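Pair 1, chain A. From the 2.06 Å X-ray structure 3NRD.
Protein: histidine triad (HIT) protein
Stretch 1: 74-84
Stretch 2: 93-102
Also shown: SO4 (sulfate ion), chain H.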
# COMPACT_ATOMS: atom_id res chain seq x y z
N ALA A 74 14.45 -4.02 12.57
CA ALA A 74 14.07 -4.39 13.94
C ALA A 74 13.50 -5.83 14.05
O ALA A 74 13.74 -6.50 15.06
CB ALA A 74 13.08 -3.39 14.54
N THR A 75 12.84 -6.32 13.00
CA THR A 75 12.19 -7.64 13.05
C THR A 75 12.99 -8.78 12.38
O THR A 75 12.71 -9.94 12.62
CB THR A 75 10.83 -7.60 12.35
OG1 THR A 75 11.05 -7.17 11.01
CG2 THR A 75 9.87 -6.64 13.06
N GLY A 76 13.95 -8.45 11.53
CA GLY A 76 14.58 -9.46 10.68
C GLY A 76 13.60 -10.03 9.63
O GLY A 76 13.78 -11.14 9.16
N ALA A 77 12.57 -9.26 9.27
CA ALA A 77 11.54 -9.69 8.35
C ALA A 77 12.09 -9.99 6.95
O ALA A 77 13.01 -9.33 6.50
CB ALA A 77 10.46 -8.59 8.24
N GLU A 78 11.50 -10.98 6.27
CA GLU A 78 11.83 -11.23 4.85
C GLU A 78 11.28 -10.16 3.90
O GLU A 78 11.91 -9.85 2.88
CB GLU A 78 11.31 -12.60 4.44
CG GLU A 78 12.06 -13.71 5.12
CD GLU A 78 11.34 -15.04 5.15
OE1 GLU A 78 10.35 -15.25 4.39
OE2 GLU A 78 11.79 -15.88 5.96
N LYS A 79 10.11 -9.60 4.22
CA LYS A 79 9.41 -8.69 3.33
C LYS A 79 8.52 -7.73 4.10
O LYS A 79 7.82 -8.13 5.05
CB LYS A 79 8.57 -9.48 2.33
CG LYS A 79 7.99 -8.68 1.16
CD LYS A 79 9.07 -8.24 0.17
CE LYS A 79 8.47 -7.37 -0.94
NZ LYS A 79 7.99 -6.07 -0.45
N ILE A 80 8.55 -6.46 3.71
CA ILE A 80 7.60 -5.48 4.18
C ILE A 80 6.41 -5.39 3.22
O ILE A 80 6.60 -5.47 2.00
CB ILE A 80 8.25 -4.08 4.32
CG1 ILE A 80 9.39 -4.10 5.36
CG2 ILE A 80 7.23 -3.02 4.75
CD1 ILE A 80 8.93 -4.38 6.81
N ASN A 81 5.20 -5.23 3.78
CA ASN A 81 3.99 -4.93 3.04
C ASN A 81 3.53 -3.53 3.46
O ASN A 81 3.46 -3.26 4.64
CB ASN A 81 2.86 -5.91 3.34
CG ASN A 81 3.13 -7.34 2.87
OD1 ASN A 81 2.38 -8.22 3.23
ND2 ASN A 81 4.18 -7.56 2.09
N ILE A 82 3.26 -2.66 2.49
CA ILE A 82 2.82 -1.29 2.72
C ILE A 82 1.45 -1.16 2.11
O ILE A 82 1.26 -1.60 0.98
CB ILE A 82 3.76 -0.28 2.07
CG1 ILE A 82 5.11 -0.29 2.81
CG2 ILE A 82 3.13 1.10 2.10
CD1 ILE A 82 6.21 0.37 2.07
N GLY A 83 0.52 -0.50 2.80
CA GLY A 83 -0.87 -0.45 2.31
C GLY A 83 -1.61 0.78 2.75
O GLY A 83 -1.47 1.20 3.89
N ALA A 84 -2.35 1.39 1.83
CA ALA A 84 -3.25 2.54 2.11
C ALA A 84 -4.54 2.06 1.55
O ALA A 84 -4.67 2.02 0.33
CB ALA A 84 -2.78 3.83 1.44
N HIS A 93 -4.42 6.47 6.52
CA HIS A 93 -3.40 5.83 7.32
C HIS A 93 -2.71 4.77 6.49
O HIS A 93 -3.35 4.11 5.66
CB HIS A 93 -3.98 5.28 8.61
CG HIS A 93 -5.07 4.29 8.40
ND1 HIS A 93 -6.31 4.63 7.90
CD2 HIS A 93 -5.12 2.96 8.65
CE1 HIS A 93 -7.06 3.55 7.82
NE2 HIS A 93 -6.35 2.52 8.25
N VAL A 94 -1.40 4.65 6.68
CA VAL A 94 -0.59 3.77 5.85
C VAL A 94 -0.12 2.66 6.74
O VAL A 94 0.57 2.93 7.75
CB VAL A 94 0.60 4.46 5.23
CG1 VAL A 94 1.44 3.46 4.44
CG2 VAL A 94 0.15 5.63 4.34
N HIS A 95 -0.50 1.43 6.38
CA HIS A 95 -0.05 0.22 7.03
C HIS A 95 1.38 -0.10 6.58
O HIS A 95 1.66 -0.01 5.39
CB HIS A 95 -0.94 -0.98 6.66
CG HIS A 95 -2.41 -0.77 6.92
ND1 HIS A 95 -3.00 -1.02 8.14
CD2 HIS A 95 -3.42 -0.41 6.09
CE1 HIS A 95 -4.30 -0.77 8.06
NE2 HIS A 95 -4.59 -0.42 6.82
N VAL A 96 2.25 -0.47 7.52
CA VAL A 96 3.62 -0.89 7.25
C VAL A 96 3.84 -2.13 8.09
O VAL A 96 3.95 -2.04 9.32
CB VAL A 96 4.65 0.17 7.63
CG1 VAL A 96 6.09 -0.32 7.27
CG2 VAL A 96 4.33 1.49 6.97
N ILE A 97 3.88 -3.28 7.44
CA ILE A 97 3.73 -4.56 8.10
C ILE A 97 4.95 -5.45 7.78
O ILE A 97 5.33 -5.56 6.62
CB ILE A 97 2.50 -5.31 7.63
CG1 ILE A 97 1.20 -4.49 7.82
CG2 ILE A 97 2.39 -6.64 8.37
CD1 ILE A 97 0.18 -4.71 6.75
N ALA A 98 5.53 -6.07 8.80
CA ALA A 98 6.69 -6.98 8.64
C ALA A 98 6.20 -8.41 8.40
O ALA A 98 5.41 -8.92 9.18
CB ALA A 98 7.54 -6.95 9.86
N ARG A 99 6.71 -9.06 7.36
CA ARG A 99 6.25 -10.39 6.97
C ARG A 99 7.39 -11.39 6.74
O ARG A 99 8.53 -11.02 6.44
CB ARG A 99 5.47 -10.37 5.66
CG ARG A 99 4.34 -9.40 5.58
CD ARG A 99 3.20 -9.73 6.50
NE ARG A 99 2.63 -11.06 6.32
CZ ARG A 99 1.67 -11.42 5.47
NH1 ARG A 99 1.13 -10.55 4.62
NH2 ARG A 99 1.23 -12.68 5.50
N ARG A 100 7.02 -12.67 6.82
CA ARG A 100 7.94 -13.71 6.49
C ARG A 100 7.15 -14.97 6.16
O ARG A 100 6.03 -15.18 6.64
CB ARG A 100 8.92 -13.94 7.65
CG ARG A 100 8.33 -14.65 8.88
CD ARG A 100 8.74 -13.98 10.15
NE ARG A 100 10.20 -13.97 10.35
CZ ARG A 100 10.92 -12.98 10.89
NH1 ARG A 100 10.36 -11.81 11.27
NH2 ARG A 100 12.24 -13.15 11.05
N GLU A 101 7.74 -15.81 5.33
CA GLU A 101 7.17 -17.12 5.04
C GLU A 101 6.86 -17.87 6.33
O GLU A 101 7.66 -17.87 7.28
CB GLU A 101 8.09 -17.93 4.14
CG GLU A 101 7.51 -19.31 3.73
CD GLU A 101 8.41 -20.07 2.76
OE1 GLU A 101 9.47 -19.51 2.38
OE2 GLU A 101 8.07 -21.21 2.39
N GLY A 102 5.67 -18.44 6.35
CA GLY A 102 5.18 -19.17 7.49
C GLY A 102 4.44 -18.33 8.50
O GLY A 102 3.94 -18.88 9.46
S SO4 H . -8.08 0.02 6.74
O1 SO4 H . -6.94 0.43 5.92
O2 SO4 H . -7.65 0.18 8.11
O3 SO4 H . -9.23 0.87 6.56
O4 SO4 H . -8.51 -1.32 6.53
O HOH W 1 10.26 -17.30 7.66
O HOH W 2 11.75 -18.05 3.96

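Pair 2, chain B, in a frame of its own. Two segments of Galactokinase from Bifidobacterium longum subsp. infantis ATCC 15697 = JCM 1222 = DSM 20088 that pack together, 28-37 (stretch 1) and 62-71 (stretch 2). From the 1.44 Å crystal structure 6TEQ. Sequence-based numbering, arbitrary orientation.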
# COMPACT_ATOMS: atom_id res chain seq x y z
N GLY B 28 17.63 -24.36 -11.15
CA GLY B 28 18.04 -25.74 -10.82
C GLY B 28 18.39 -25.92 -9.38
O GLY B 28 17.94 -26.90 -8.78
N ALA B 29 19.22 -25.02 -8.84
CA ALA B 29 19.57 -25.00 -7.39
C ALA B 29 18.29 -24.91 -6.51
O ALA B 29 17.27 -24.32 -6.95
CB ALA B 29 20.53 -23.84 -7.09
N ALA B 30 18.37 -25.36 -5.27
CA ALA B 30 17.37 -25.09 -4.20
C ALA B 30 17.56 -23.66 -3.72
O ALA B 30 18.68 -23.20 -3.61
CB ALA B 30 17.58 -26.03 -3.05
N PRO B 31 16.49 -22.90 -3.38
CA PRO B 31 16.70 -21.58 -2.80
C PRO B 31 17.14 -21.75 -1.35
O PRO B 31 16.95 -22.85 -0.76
CB PRO B 31 15.30 -20.97 -2.80
CG PRO B 31 14.38 -22.16 -2.74
CD PRO B 31 15.09 -23.29 -3.45
N GLU B 32 17.73 -20.70 -0.80
CA GLU B 32 18.13 -20.69 0.64
C GLU B 32 16.88 -20.68 1.52
O GLU B 32 16.90 -21.30 2.57
CB GLU B 32 19.02 -19.50 0.94
CG GLU B 32 19.43 -19.50 2.41
CD GLU B 32 20.59 -18.62 2.78
OE1 GLU B 32 21.42 -18.31 1.86
OE2 GLU B 32 20.64 -18.24 3.99
N GLY B 33 15.79 -20.04 1.08
CA GLY B 33 14.52 -20.09 1.80
C GLY B 33 13.45 -19.38 0.96
O GLY B 33 13.73 -18.97 -0.19
N VAL B 34 12.31 -19.14 1.57
CA VAL B 34 11.19 -18.39 1.00
C VAL B 34 10.76 -17.37 2.04
O VAL B 34 10.62 -17.77 3.24
CB VAL B 34 10.06 -19.32 0.59
CG1 VAL B 34 8.88 -18.55 0.05
CG2 VAL B 34 10.48 -20.37 -0.45
N TRP B 35 10.63 -16.13 1.56
CA TRP B 35 10.07 -15.05 2.37
C TRP B 35 8.78 -14.57 1.72
O TRP B 35 8.53 -14.93 0.59
CB TRP B 35 11.10 -13.97 2.59
CG TRP B 35 12.33 -14.45 3.32
CD1 TRP B 35 12.63 -14.18 4.61
CD2 TRP B 35 13.43 -15.24 2.82
NE1 TRP B 35 13.86 -14.68 4.92
CE2 TRP B 35 14.38 -15.34 3.87
CE3 TRP B 35 13.74 -15.82 1.58
CZ2 TRP B 35 15.55 -16.11 3.77
CZ3 TRP B 35 14.94 -16.46 1.43
CH2 TRP B 35 15.82 -16.64 2.53
N ALA B 36 7.99 -13.79 2.44
CA ALA B 36 6.77 -13.23 1.85
C ALA B 36 6.40 -11.94 2.52
O ALA B 36 6.81 -11.71 3.66
CB ALA B 36 5.64 -14.22 1.87
N ALA B 37 5.80 -11.06 1.72
CA ALA B 37 5.28 -9.79 2.24
C ALA B 37 3.88 -9.62 1.70
O ALA B 37 3.60 -9.95 0.52
CB ALA B 37 6.20 -8.67 1.86
N HIS B 62 -3.21 -11.70 1.37
CA HIS B 62 -2.63 -11.89 0.03
C HIS B 62 -1.17 -11.44 0.09
O HIS B 62 -0.89 -10.28 0.49
CB HIS B 62 -3.34 -11.04 -1.02
CG HIS B 62 -4.77 -11.42 -1.14
ND1 HIS B 62 -5.67 -11.10 -0.15
CD2 HIS B 62 -5.44 -12.12 -2.09
CE1 HIS B 62 -6.86 -11.61 -0.47
NE2 HIS B 62 -6.75 -12.21 -1.68
N ARG B 63 -0.24 -12.31 -0.29
CA ARG B 63 1.20 -12.08 -0.18
C ARG B 63 1.89 -12.35 -1.51
O ARG B 63 1.39 -13.18 -2.34
CB ARG B 63 1.77 -12.92 0.93
CG ARG B 63 1.19 -12.56 2.31
CD ARG B 63 1.31 -13.67 3.34
NE ARG B 63 2.62 -13.83 3.98
CZ ARG B 63 3.11 -13.09 4.96
NH1 ARG B 63 2.43 -12.06 5.44
NH2 ARG B 63 4.27 -13.41 5.51
N THR B 64 3.06 -11.73 -1.62
CA THR B 64 4.07 -12.07 -2.64
C THR B 64 5.09 -12.96 -1.92
O THR B 64 5.68 -12.50 -0.90
CB THR B 64 4.72 -10.82 -3.21
OG1 THR B 64 3.66 -10.18 -3.91
CG2 THR B 64 5.91 -11.04 -4.12
N PHE B 65 5.40 -14.10 -2.51
CA PHE B 65 6.36 -15.08 -2.00
C PHE B 65 7.60 -15.06 -2.86
O PHE B 65 7.52 -14.99 -4.10
CB PHE B 65 5.79 -16.50 -2.02
CG PHE B 65 4.67 -16.67 -1.03
CD1 PHE B 65 3.40 -16.26 -1.35
CD2 PHE B 65 4.85 -17.39 0.13
CE1 PHE B 65 2.39 -16.38 -0.42
CE2 PHE B 65 3.85 -17.48 1.08
CZ PHE B 65 2.61 -17.01 0.77
N ILE B 66 8.72 -14.90 -2.19
CA ILE B 66 10.03 -14.83 -2.87
C ILE B 66 10.84 -16.02 -2.42
O ILE B 66 11.16 -16.15 -1.22
CB ILE B 66 10.81 -13.55 -2.62
CG1 ILE B 66 12.07 -13.41 -3.51
CG2 ILE B 66 11.06 -13.29 -1.15
CD1 ILE B 66 12.88 -12.19 -3.19
N ALA B 67 11.22 -16.85 -3.38
CA ALA B 67 12.26 -17.89 -3.14
C ALA B 67 13.60 -17.23 -3.54
O ALA B 67 13.69 -16.70 -4.66
CB ALA B 67 11.94 -19.13 -3.93
N LEU B 68 14.57 -17.18 -2.64
CA LEU B 68 15.83 -16.47 -2.92
C LEU B 68 17.05 -17.27 -2.52
O LEU B 68 16.99 -18.02 -1.51
CB LEU B 68 15.77 -15.12 -2.20
CG LEU B 68 16.98 -14.17 -2.43
CD1 LEU B 68 16.54 -12.72 -2.45
CD2 LEU B 68 18.05 -14.40 -1.38
N LYS B 69 18.13 -17.07 -3.25
CA LYS B 69 19.46 -17.59 -2.86
C LYS B 69 20.47 -16.51 -3.17
O LYS B 69 20.45 -15.94 -4.25
CB LYS B 69 19.82 -18.89 -3.59
CG LYS B 69 21.10 -19.51 -3.12
CD LYS B 69 21.34 -20.84 -3.79
CE LYS B 69 22.59 -21.50 -3.26
NZ LYS B 69 22.93 -22.61 -4.13
N PRO B 70 21.37 -16.20 -2.23
CA PRO B 70 22.38 -15.17 -2.51
C PRO B 70 23.38 -15.76 -3.50
O PRO B 70 23.53 -16.95 -3.58
CB PRO B 70 23.02 -14.94 -1.14
CG PRO B 70 22.85 -16.27 -0.41
CD PRO B 70 21.50 -16.82 -0.89
N ARG B 71 24.11 -14.87 -4.13
CA ARG B 71 25.23 -15.21 -5.04
C ARG B 71 26.54 -14.64 -4.50
O ARG B 71 26.49 -13.66 -3.75
CB ARG B 71 24.92 -14.65 -6.42
CG ARG B 71 23.73 -15.29 -7.13
CD ARG B 71 23.40 -14.63 -8.48
NE ARG B 71 24.49 -14.89 -9.43
CZ ARG B 71 24.49 -15.78 -10.38
NH1 ARG B 71 25.60 -15.88 -11.08
NH2 ARG B 71 23.44 -16.59 -10.61
O HOH W 3 20.70 -24.53 -2.79

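Both pairs are two-stranded antiparallel ladders entered through a short loop, and the central 14 residues superpose with an RMSD of 0.9 Å. The strand directions differ by 168° in pair 1 and 156° in pair 2. In each, hydrogen-bonded and non-hydrogen-bonded residue pairs alternate, so backbone bonds such as Ile A97 N to Asn A81 O (2.8 Å) and its counterpart Ile B66 N to Trp B35 O (2.8 Å) fix the register whatever the side chains are.

The first face begins where Ala A77 matches Pro B31. Both are small, compact residues, and both lie against an alanine: Ala A77 CB is 3.7 Å from Ala A98 CB, and Pro B31 CB is 4.0 Å from Ala B67 CB. Beside them, Ile A80 matches Val B34, with side-chain centres only 0.5 Å apart. Beta-branched residues suit extended backbone, and each reaches its diagonal neighbour: Ile A80 CG2 lies 3.9 Å from Val A96 CG1, and Val B34 CG1 lies 4.2 Å from Phe B65 CD2.

Further along this face, bulk changes strands. In pair 1, Ile A82 and Val A96 are both branched and of moderate size, and Ile A82 CG2 packs on Val A94 CG1 at 3.7 Å. In pair 2 the corresponding residues are Ala B36 and Phe B65: the ring lies over the small methyl, with Ala B36 CB 3.9 Å from the centroid of the Phe B65 ring. Arg B63, matching Val A94, lays its guanidinium face over Ala B36 C.

The other face shows the sharper contrast. Asn A81 matches Trp B35, and Arg A99 matches Leu B68. Pair 1 solves the diagonal with polarity: Arg A99 NH1 donates to Asn A81 OD1 at 3.0 Å, giving two buried polar groups a partner in each other. Pair 2 fills it with hydrocarbon, as Trp B35 CZ3 lies 4.0 Å from Leu B68 CB while Trp B35 CB meets Ile B66 CG2 at 3.8 Å. The indole also covers Gly B33, where an ideal CB would come within 3.1 Å of Trp B35 CH2; the matching Lys A79 carries a side chain whose end leads away from the opposite strand.

At the loop end, Glu A78 and Glu B32 match but work differently. Glu A78 OE1 accepts a hydrogen bond from Glu A101 N at 2.8 Å. Pro B70, at the matching position, has no amide hydrogen to offer, and Glu B32 OE1 instead rests 3.1 Å from Pro B70 CD.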